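Local coordinates for leucine--tRNA ligase (Agrobacterium radiobacter, PDB 5AH5), which probably joins leucine to its cognate tRNA at the expense of ATP, and is linked to resistance against the toxic moiety of agrocin 84, at residues L445-L453 and P461-M469; V131-Y142 and W423-H431. All coordinates share one frame; numbering follows the deposited sequence.

Interaction 1: residues L445-L453 and P461-M469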
loop_
_atom_site.group_PDB
_atom_site.type_symbol
_atom_site.label_atom_id
_atom_site.label_comp_id
_atom_site.label_asym_id
_atom_site.label_seq_id
_atom_site.Cartn_x
_atom_site.Cartn_y
_atom_site.Cartn_z
ATOM N N LEU B 445 -15.363 -18.232 22.833
ATOM C CA LEU B 445 -14.727 -17.878 21.566
ATOM C C LEU B 445 -14.106 -19.018 20.814
ATOM O O LEU B 445 -13.553 -19.928 21.412
ATOM C CB LEU B 445 -13.722 -16.742 21.782
ATOM C CG LEU B 445 -14.329 -15.461 22.357
ATOM C CD1 LEU B 445 -13.308 -14.382 22.526
ATOM C CD2 LEU B 445 -15.517 -14.938 21.572
ATOM N N PRO B 446 -14.195 -19.035 19.473
ATOM C CA PRO B 446 -14.802 -18.038 18.637
ATOM C C PRO B 446 -16.303 -18.225 18.419
ATOM O O PRO B 446 -16.755 -19.351 18.353
ATOM C CB PRO B 446 -14.100 -18.275 17.270
ATOM C CG PRO B 446 -13.883 -19.738 17.289
ATOM C CD PRO B 446 -13.534 -20.088 18.711
ATOM N N ILE B 447 -17.027 -17.109 18.234
ATOM C CA ILE B 447 -18.376 -17.158 17.649
ATOM C C ILE B 447 -18.242 -17.306 16.130
ATOM O O ILE B 447 -17.812 -16.370 15.411
ATOM C CB ILE B 447 -19.183 -15.916 18.036
ATOM C CG1 ILE B 447 -19.262 -15.769 19.565
ATOM C CG2 ILE B 447 -20.583 -16.025 17.456
ATOM C CD1 ILE B 447 -19.532 -17.063 20.311
ATOM N N LEU B 448 -18.508 -18.499 15.656
ATOM C CA LEU B 448 -18.514 -18.817 14.252
ATOM C C LEU B 448 -19.884 -18.605 13.592
ATOM O O LEU B 448 -20.921 -18.782 14.226
ATOM C CB LEU B 448 -18.082 -20.266 14.040
ATOM C CG LEU B 448 -16.683 -20.577 14.605
ATOM C CD1 LEU B 448 -16.376 -22.015 14.225
ATOM C CD2 LEU B 448 -15.640 -19.592 14.009
ATOM N N LEU B 449 -19.844 -18.331 12.284
ATOM C CA LEU B 449 -21.036 -18.214 11.501
ATOM C C LEU B 449 -21.821 -19.491 11.508
ATOM O O LEU B 449 -21.210 -20.538 11.424
ATOM C CB LEU B 449 -20.686 -17.928 10.046
ATOM C CG LEU B 449 -20.156 -16.516 9.802
ATOM C CD1 LEU B 449 -19.695 -16.376 8.363
ATOM C CD2 LEU B 449 -21.134 -15.444 10.205
ATOM N N PRO B 450 -23.165 -19.412 11.377
ATOM C CA PRO B 450 -23.879 -20.680 11.122
ATOM C C PRO B 450 -23.543 -21.145 9.710
ATOM O O PRO B 450 -23.285 -20.284 8.879
ATOM C CB PRO B 450 -25.375 -20.266 11.224
ATOM C CG PRO B 450 -25.391 -18.846 10.826
ATOM C CD PRO B 450 -24.068 -18.242 11.279
ATOM N N ASP B 451 -23.513 -22.448 9.418
ATOM C CA ASP B 451 -23.250 -22.906 8.064
ATOM C C ASP B 451 -24.242 -22.471 6.992
ATOM O O ASP B 451 -23.836 -22.332 5.828
ATOM C CB ASP B 451 -23.141 -24.417 7.965
ATOM C CG ASP B 451 -21.784 -24.933 8.426
ATOM O OD1 ASP B 451 -21.112 -24.207 9.166
ATOM O OD2 ASP B 451 -21.429 -26.076 8.085
ATOM N N HIS B 452 -25.515 -22.280 7.357
ATOM C CA HIS B 452 -26.578 -21.980 6.379
ATOM C C HIS B 452 -26.811 -20.523 6.434
ATOM O O HIS B 452 -26.656 -19.910 7.459
ATOM C CB HIS B 452 -27.860 -22.825 6.606
ATOM C CG HIS B 452 -27.649 -24.264 6.257
ATOM N ND1 HIS B 452 -27.473 -25.243 7.209
ATOM C CD2 HIS B 452 -27.434 -24.867 5.063
ATOM C CE1 HIS B 452 -27.243 -26.401 6.613
ATOM N NE2 HIS B 452 -27.201 -26.198 5.312
ATOM N N LEU B 453 -27.052 -19.943 5.272
ATOM C CA LEU B 453 -27.297 -18.528 5.191
ATOM C C LEU B 453 -28.757 -18.376 4.767
ATOM O O LEU B 453 -29.259 -19.148 3.989
ATOM C CB LEU B 453 -26.276 -17.875 4.233
ATOM C CG LEU B 453 -26.543 -17.670 2.760
ATOM C CD1 LEU B 453 -27.489 -16.487 2.540
ATOM C CD2 LEU B 453 -25.194 -17.433 2.086
ATOM N N PRO B 461 -28.780 -10.530 7.685
ATOM C CA PRO B 461 -28.921 -11.955 7.420
ATOM C C PRO B 461 -28.796 -12.837 8.686
ATOM O O PRO B 461 -29.514 -13.851 8.785
ATOM C CB PRO B 461 -27.811 -12.242 6.423
ATOM C CG PRO B 461 -27.563 -10.947 5.721
ATOM C CD PRO B 461 -27.916 -9.856 6.681
ATOM N N LEU B 462 -27.930 -12.466 9.635
ATOM C CA LEU B 462 -27.765 -13.348 10.817
ATOM C C LEU B 462 -28.963 -13.255 11.727
ATOM O O LEU B 462 -29.302 -14.227 12.348
ATOM C CB LEU B 462 -26.513 -13.043 11.616
ATOM C CG LEU B 462 -25.208 -13.453 10.929
ATOM C CD1 LEU B 462 -24.022 -12.767 11.614
ATOM C CD2 LEU B 462 -25.089 -14.954 10.932
ATOM N N SER B 463 -29.571 -12.063 11.815
ATOM C CA SER B 463 -30.753 -11.837 12.601
ATOM C C SER B 463 -31.939 -12.757 12.261
ATOM O O SER B 463 -32.810 -12.885 13.053
ATOM C CB SER B 463 -31.231 -10.370 12.490
ATOM O OG SER B 463 -32.004 -10.244 11.325
ATOM N N ARG B 464 -31.943 -13.385 11.096
ATOM C CA ARG B 464 -33.019 -14.237 10.632
ATOM C C ARG B 464 -32.873 -15.642 11.138
ATOM O O ARG B 464 -33.737 -16.490 10.847
ATOM C CB ARG B 464 -32.991 -14.303 9.096
ATOM C CG ARG B 464 -33.229 -12.950 8.447
ATOM C CD ARG B 464 -32.801 -12.935 6.991
ATOM N NE ARG B 464 -32.584 -11.567 6.565
ATOM C CZ ARG B 464 -31.986 -11.202 5.443
ATOM N NH1 ARG B 464 -31.576 -12.087 4.542
ATOM N NH2 ARG B 464 -31.805 -9.919 5.249
ATOM N N ASP B 465 -31.744 -15.911 11.801
ATOM C CA ASP B 465 -31.392 -17.255 12.190
ATOM C C ASP B 465 -31.603 -17.309 13.657
ATOM O O ASP B 465 -30.678 -17.017 14.404
ATOM C CB ASP B 465 -29.920 -17.578 11.892
ATOM C CG ASP B 465 -29.603 -19.038 12.129
ATOM O OD1 ASP B 465 -30.240 -19.630 13.056
ATOM O OD2 ASP B 465 -28.763 -19.623 11.398
ATOM N N GLU B 466 -32.787 -17.767 14.056
ATOM C CA GLU B 466 -33.215 -17.699 15.438
ATOM C C GLU B 466 -32.414 -18.581 16.360
ATOM O O GLU B 466 -32.142 -18.135 17.448
ATOM C CB GLU B 466 -34.748 -18.016 15.589
ATOM C CG GLU B 466 -35.324 -17.581 16.932
ATOM C CD GLU B 466 -36.851 -17.779 17.058
ATOM O OE1 GLU B 466 -37.311 -18.947 17.030
ATOM O OE2 GLU B 466 -37.572 -16.753 17.169
ATOM N N SER B 467 -32.024 -19.794 15.966
ATOM C CA SER B 467 -31.227 -20.589 16.883
ATOM C C SER B 467 -29.818 -20.050 16.986
ATOM O O SER B 467 -29.288 -19.916 18.110
ATOM C CB SER B 467 -31.208 -22.071 16.594
ATOM O OG SER B 467 -31.106 -22.351 15.238
ATOM N N TRP B 468 -29.229 -19.610 15.872
ATOM C CA TRP B 468 -27.873 -18.945 15.999
ATOM C C TRP B 468 -27.954 -17.704 16.884
ATOM O O TRP B 468 -27.100 -17.474 17.743
ATOM C CB TRP B 468 -27.317 -18.655 14.643
ATOM C CG TRP B 468 -25.851 -18.150 14.715
ATOM C CD1 TRP B 468 -24.718 -18.896 14.596
ATOM C CD2 TRP B 468 -25.449 -16.812 14.884
ATOM N NE1 TRP B 468 -23.618 -18.064 14.690
ATOM C CE2 TRP B 468 -24.048 -16.785 14.892
ATOM C CE3 TRP B 468 -26.136 -15.614 15.016
ATOM C CZ2 TRP B 468 -23.317 -15.581 15.006
ATOM C CZ3 TRP B 468 -25.412 -14.433 15.151
ATOM C CH2 TRP B 468 -24.016 -14.438 15.178
ATOM N N MET B 469 -29.004 -16.901 16.759
ATOM C CA MET B 469 -29.116 -15.689 17.579
ATOM C C MET B 469 -29.302 -15.852 19.115
ATOM O O MET B 469 -28.997 -14.915 19.900
ATOM C CB MET B 469 -30.274 -14.813 17.051
ATOM C CG MET B 469 -29.994 -14.175 15.696
ATOM S SD MET B 469 -28.730 -12.879 15.834
ATOM C CE MET B 469 -29.652 -11.529 16.530
HETATM O O HOH W 1 -28.311 -18.316 9.047
#
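The Trp468 indole lies against the pyrrolidine of Pro450, whose CD sits over the five-membered ring, 3.6 Å from its centroid and 20° off the normal, a CH-pi contact. Leu462 CD2 comes over the same face, also toward the rim, and presses on Pro450 CD at 3.5 Å, a tight fit. At the edge of the indole, Trp468 NE1 donates to Leu448 O over 2.8 Å; the N-H points almost straight at the oxygen (171°), which lies close to the ring plane. Bond and proline together fix the rotation of the ring, and Ile447 CG2 approaches Trp468 CZ2 obliquely at 3.7 Å. Asp465, at the N-cap of helix 466-469, accepts from Trp468 N through OD1, met from above the carboxylate plane. The Asp465 carboxylate is swung away from the backbone N (chi1 -172°), which leaves OD2 3.5 Å from Pro450 CB. OD2 accepts a hydrogen bond from a water that also donates to His452 O, bridging the two segments. The irregular 445-453 loop is thereby fastened to the short helix 466-469, which leads into strand 470-472. Leu445 and Pro446 also touch helix 128-143, and Ile447 and Leu449 pack on Pro426 of strand 425-432 as well.

Interaction 2: residues V131-Y142 and W423-H431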
loop_
_atom_site.group_PDB
_atom_site.type_symbol
_atom_site.label_atom_id
_atom_site.label_comp_id
_atom_site.label_asym_id
_atom_site.label_seq_id
_atom_site.Cartn_x
_atom_site.Cartn_y
_atom_site.Cartn_z
ATOM N N VAL B 131 -10.613 -15.817 13.106
ATOM C CA VAL B 131 -11.778 -15.226 13.788
ATOM C C VAL B 131 -11.597 -15.136 15.294
ATOM O O VAL B 131 -11.913 -14.111 15.925
ATOM C CB VAL B 131 -13.046 -16.094 13.440
ATOM C CG1 VAL B 131 -14.236 -15.706 14.264
ATOM C CG2 VAL B 131 -13.385 -15.956 11.988
ATOM N N LEU B 132 -11.088 -16.209 15.889
ATOM C CA LEU B 132 -10.778 -16.235 17.367
ATOM C C LEU B 132 -9.862 -15.054 17.744
ATOM O O LEU B 132 -10.177 -14.142 18.584
ATOM C CB LEU B 132 -10.102 -17.619 17.726
ATOM C CG LEU B 132 -9.504 -17.744 19.154
ATOM C CD1 LEU B 132 -10.517 -17.397 20.247
ATOM C CD2 LEU B 132 -8.966 -19.148 19.384
ATOM N N ALA B 133 -8.760 -14.969 17.011
ATOM C CA ALA B 133 -7.853 -13.829 17.219
ATOM C C ALA B 133 -8.501 -12.483 17.076
ATOM O O ALA B 133 -8.352 -11.608 17.946
ATOM C CB ALA B 133 -6.666 -13.957 16.294
ATOM N N GLN B 134 -9.311 -12.289 16.043
ATOM C CA GLN B 134 -9.879 -10.966 15.847
ATOM C C GLN B 134 -10.922 -10.636 16.866
ATOM O O GLN B 134 -11.064 -9.481 17.273
ATOM C CB GLN B 134 -10.473 -10.888 14.437
ATOM C CG GLN B 134 -10.891 -9.492 14.011
ATOM C CD GLN B 134 -10.865 -9.340 12.486
ATOM O OE1 GLN B 134 -9.794 -9.354 11.879
ATOM N NE2 GLN B 134 -12.032 -9.246 11.869
ATOM N N GLN B 135 -11.674 -11.659 17.306
ATOM C CA GLN B 135 -12.707 -11.460 18.328
ATOM C C GLN B 135 -12.048 -11.081 19.626
ATOM O O GLN B 135 -12.514 -10.166 20.305
ATOM C CB GLN B 135 -13.623 -12.671 18.428
ATOM C CG GLN B 135 -14.528 -12.792 17.199
ATOM C CD GLN B 135 -15.400 -14.059 17.189
ATOM O OE1 GLN B 135 -15.113 -15.078 17.834
ATOM N NE2 GLN B 135 -16.472 -13.984 16.439
ATOM N N LYS B 136 -10.914 -11.684 19.928
ATOM C CA LYS B 136 -10.162 -11.250 21.129
ATOM C C LYS B 136 -9.700 -9.868 21.034
ATOM O O LYS B 136 -9.857 -9.080 21.998
ATOM C CB LYS B 136 -8.966 -12.120 21.425
ATOM C CG LYS B 136 -9.322 -13.527 21.797
ATOM C CD LYS B 136 -8.042 -14.272 22.132
ATOM C CE LYS B 136 -8.308 -15.711 22.429
ATOM N NZ LYS B 136 -7.205 -16.271 23.250
ATOM N N LEU B 137 -9.144 -9.515 19.867
ATOM C CA LEU B 137 -8.719 -8.129 19.673
ATOM C C LEU B 137 -9.907 -7.178 19.767
ATOM O O LEU B 137 -9.816 -6.127 20.374
ATOM C CB LEU B 137 -8.023 -7.945 18.321
ATOM C CG LEU B 137 -6.594 -8.459 18.142
ATOM C CD1 LEU B 137 -6.121 -7.903 16.804
ATOM C CD2 LEU B 137 -5.689 -8.002 19.260
ATOM N N PHE B 138 -11.048 -7.554 19.172
ATOM C CA PHE B 138 -12.233 -6.665 19.231
ATOM C C PHE B 138 -12.612 -6.422 20.684
ATOM O O PHE B 138 -12.878 -5.272 21.075
ATOM C CB PHE B 138 -13.368 -7.275 18.463
ATOM C CG PHE B 138 -14.639 -6.480 18.503
ATOM C CD1 PHE B 138 -15.470 -6.488 19.639
ATOM C CD2 PHE B 138 -15.079 -5.793 17.374
ATOM C CE1 PHE B 138 -16.652 -5.746 19.652
ATOM C CE2 PHE B 138 -16.280 -5.104 17.382
ATOM C CZ PHE B 138 -17.050 -5.067 18.524
ATOM N N LEU B 139 -12.626 -7.491 21.485
ATOM C CA LEU B 139 -13.052 -7.359 22.908
ATOM C C LEU B 139 -12.073 -6.567 23.738
ATOM O O LEU B 139 -12.480 -5.776 24.622
ATOM C CB LEU B 139 -13.342 -8.728 23.535
ATOM C CG LEU B 139 -14.597 -9.353 22.930
ATOM C CD1 LEU B 139 -14.799 -10.760 23.453
ATOM C CD2 LEU B 139 -15.840 -8.508 23.210
ATOM N N ASP B 140 -10.785 -6.709 23.432
ATOM C CA ASP B 140 -9.765 -5.809 24.071
ATOM C C ASP B 140 -9.995 -4.340 23.736
ATOM O O ASP B 140 -10.113 -3.474 24.640
ATOM C CB ASP B 140 -8.359 -6.311 23.795
ATOM C CG ASP B 140 -7.313 -5.713 24.728
ATOM O OD1 ASP B 140 -7.639 -5.281 25.851
ATOM O OD2 ASP B 140 -6.138 -5.642 24.296
ATOM N N LEU B 141 -10.199 -4.033 22.463
ATOM C CA LEU B 141 -10.460 -2.641 22.080
ATOM C C LEU B 141 -11.775 -2.125 22.651
ATOM O O LEU B 141 -11.887 -0.930 22.999
ATOM C CB LEU B 141 -10.433 -2.475 20.556
ATOM C CG LEU B 141 -9.020 -2.245 19.941
ATOM C CD1 LEU B 141 -8.042 -3.409 20.079
ATOM C CD2 LEU B 141 -9.224 -1.906 18.472
ATOM N N TYR B 142 -12.786 -3.012 22.726
ATOM C CA TYR B 142 -14.048 -2.676 23.396
ATOM C C TYR B 142 -13.859 -2.377 24.888
ATOM O O TYR B 142 -14.279 -1.322 25.337
ATOM C CB TYR B 142 -15.080 -3.795 23.204
ATOM C CG TYR B 142 -16.410 -3.547 23.897
ATOM C CD1 TYR B 142 -17.214 -2.434 23.594
ATOM C CD2 TYR B 142 -16.865 -4.435 24.856
ATOM C CE1 TYR B 142 -18.429 -2.210 24.253
ATOM C CE2 TYR B 142 -18.066 -4.234 25.513
ATOM C CZ TYR B 142 -18.831 -3.133 25.212
ATOM O OH TYR B 142 -20.001 -3.033 25.881
ATOM N N TRP B 423 -21.316 -12.655 5.504
ATOM C CA TRP B 423 -19.998 -13.212 5.230
ATOM C C TRP B 423 -18.953 -12.257 5.756
ATOM O O TRP B 423 -18.382 -11.424 5.006
ATOM C CB TRP B 423 -19.856 -13.575 3.762
ATOM C CG TRP B 423 -18.593 -14.299 3.487
ATOM C CD1 TRP B 423 -17.523 -13.814 2.739
ATOM C CD2 TRP B 423 -18.203 -15.605 3.955
ATOM N NE1 TRP B 423 -16.541 -14.751 2.709
ATOM C CE2 TRP B 423 -16.909 -15.843 3.467
ATOM C CE3 TRP B 423 -18.816 -16.593 4.785
ATOM C CZ2 TRP B 423 -16.219 -17.043 3.712
ATOM C CZ3 TRP B 423 -18.131 -17.786 5.047
ATOM C CH2 TRP B 423 -16.830 -17.993 4.537
ATOM N N GLY B 424 -18.797 -12.314 7.078
ATOM C CA GLY B 424 -17.732 -11.567 7.797
ATOM C C GLY B 424 -17.595 -12.098 9.199
ATOM O O GLY B 424 -18.348 -13.012 9.656
ATOM N N CYS B 425 -16.693 -11.504 9.924
ATOM C CA CYS B 425 -16.372 -11.990 11.278
ATOM C C CYS B 425 -17.485 -11.613 12.251
ATOM O O CYS B 425 -17.753 -10.421 12.401
ATOM C CB CYS B 425 -15.074 -11.350 11.735
ATOM S SG CYS B 425 -14.498 -11.984 13.306
ATOM N N PRO B 426 -18.114 -12.604 12.968
ATOM C CA PRO B 426 -19.113 -12.176 13.914
ATOM C C PRO B 426 -18.604 -11.261 14.987
ATOM O O PRO B 426 -17.449 -11.371 15.384
ATOM C CB PRO B 426 -19.687 -13.510 14.485
ATOM C CG PRO B 426 -19.389 -14.514 13.433
ATOM C CD PRO B 426 -18.072 -14.068 12.848
ATOM N N ILE B 427 -19.438 -10.303 15.386
ATOM C CA ILE B 427 -19.166 -9.380 16.471
ATOM C C ILE B 427 -19.464 -10.129 17.797
ATOM O O ILE B 427 -20.585 -10.556 17.985
ATOM C CB ILE B 427 -20.018 -8.147 16.302
ATOM C CG1 ILE B 427 -19.513 -7.407 15.043
ATOM C CG2 ILE B 427 -19.994 -7.256 17.567
ATOM C CD1 ILE B 427 -20.038 -5.985 14.880
ATOM N N PRO B 428 -18.441 -10.327 18.674
ATOM C CA PRO B 428 -18.494 -11.247 19.826
ATOM C C PRO B 428 -19.122 -10.560 21.052
ATOM O O PRO B 428 -18.502 -10.371 22.119
ATOM C CB PRO B 428 -17.022 -11.620 20.016
ATOM C CG PRO B 428 -16.343 -10.310 19.735
ATOM C CD PRO B 428 -17.069 -9.785 18.503
ATOM N N ILE B 429 -20.358 -10.126 20.836
ATOM C CA ILE B 429 -21.145 -9.348 21.791
ATOM C C ILE B 429 -22.519 -10.025 21.938
ATOM O O ILE B 429 -23.055 -10.640 20.979
ATOM C CB ILE B 429 -21.311 -7.929 21.302
ATOM C CG1 ILE B 429 -19.944 -7.231 21.266
ATOM C CG2 ILE B 429 -22.286 -7.130 22.188
ATOM C CD1 ILE B 429 -19.429 -6.766 22.611
ATOM N N ILE B 430 -23.002 -10.046 23.175
ATOM C CA ILE B 430 -24.337 -10.490 23.471
ATOM C C ILE B 430 -25.142 -9.311 23.965
ATOM O O ILE B 430 -24.696 -8.586 24.783
ATOM C CB ILE B 430 -24.316 -11.629 24.487
ATOM C CG1 ILE B 430 -23.732 -12.885 23.779
ATOM C CG2 ILE B 430 -25.754 -11.931 24.973
ATOM C CD1 ILE B 430 -23.389 -14.076 24.664
ATOM N N HIS B 431 -26.356 -9.125 23.445
ATOM C CA HIS B 431 -27.218 -8.048 23.902
ATOM C C HIS B 431 -28.324 -8.600 24.839
ATOM O O HIS B 431 -29.137 -9.486 24.445
ATOM C CB HIS B 431 -27.875 -7.359 22.711
ATOM C CG HIS B 431 -26.896 -6.730 21.762
ATOM N ND1 HIS B 431 -26.641 -5.384 21.757
ATOM C CD2 HIS B 431 -26.145 -7.260 20.769
ATOM C CE1 HIS B 431 -25.794 -5.103 20.788
ATOM N NE2 HIS B 431 -25.488 -6.222 20.168
#
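Pro428 packs against three residues of helix 128-143. Its CD sits over one face of the Phe138 ring, 4.2 Å from the centroid and 23° off the normal, a CH-pi contact displaced toward the rim. Its CG meets Gln135 CB and, at 3.8 Å, Leu139 CG, the leucine sliding past the proline in the opposite direction. Pro428 is the centre of an inverse gamma turn, and this kink presents the ring to the helix. Beyond it, Ile429 CD1 lies over a face of Tyr142, 4.1 Å from CE2, and also touches Leu139 CD2; Ile427 CG2 comes obliquely to Phe138 CZ at 3.8 Å. At the other end Cys425 SG, placed opposite the backbone N by chi1 (-174°), reaches Val131 CG1 at 3.9 Å, and its CB lies beside Gln134 NE2.

The one hydrogen bond between the segments runs from Gln135 NE2 to Pro426 O, 3.0 Å long with an N-H...O angle of 163°. The donor stands above the carbonyl plane, although the oxygen is near the plane of the glutamine amide. Outside this pair, Gln134 is held by Asp492 and Trp495, and Tyr142 OH bonds to Thr437. Phe138 also meets Trp189 edge-to-face, and Met487 of strand 486-487 touches both Phe138 and Pro428.

The contact is thus mainly apolar and buried, joining a helix to strand 425-432, which continues to the zinc ligand Cys432. Both ends of the buried Gln135 amide are engaged, which fixes its flip: NE2 must face the proline carbonyl and OE1 the backbone N-H of Ile447, from which it accepts a hydrogen bond.

Interactions 1 and 2 lie 14 Å apart, centre to centre, and meet directly at Gln135. The hydrogen bond from Ile447 N to Gln135 OE1 is 2.8 Å long, so one side chain of the helix reaches strand 425-432 in interaction 2 and the 445-453 run in interaction 1. Leu445 CB adds packing on Leu132 CD1 at 3.6 Å. Interaction 2 is the nearer to the functional sites: the side chain of Ile429 is about 11 Å from the bound zinc, and that of Gln134 about 12 Å from the leucylsulfamoyl adenosine. Interaction 1 lies farther out, away from the known sites; the nearest atom of interaction 1 is about 28 Å from the bound nucleic acid.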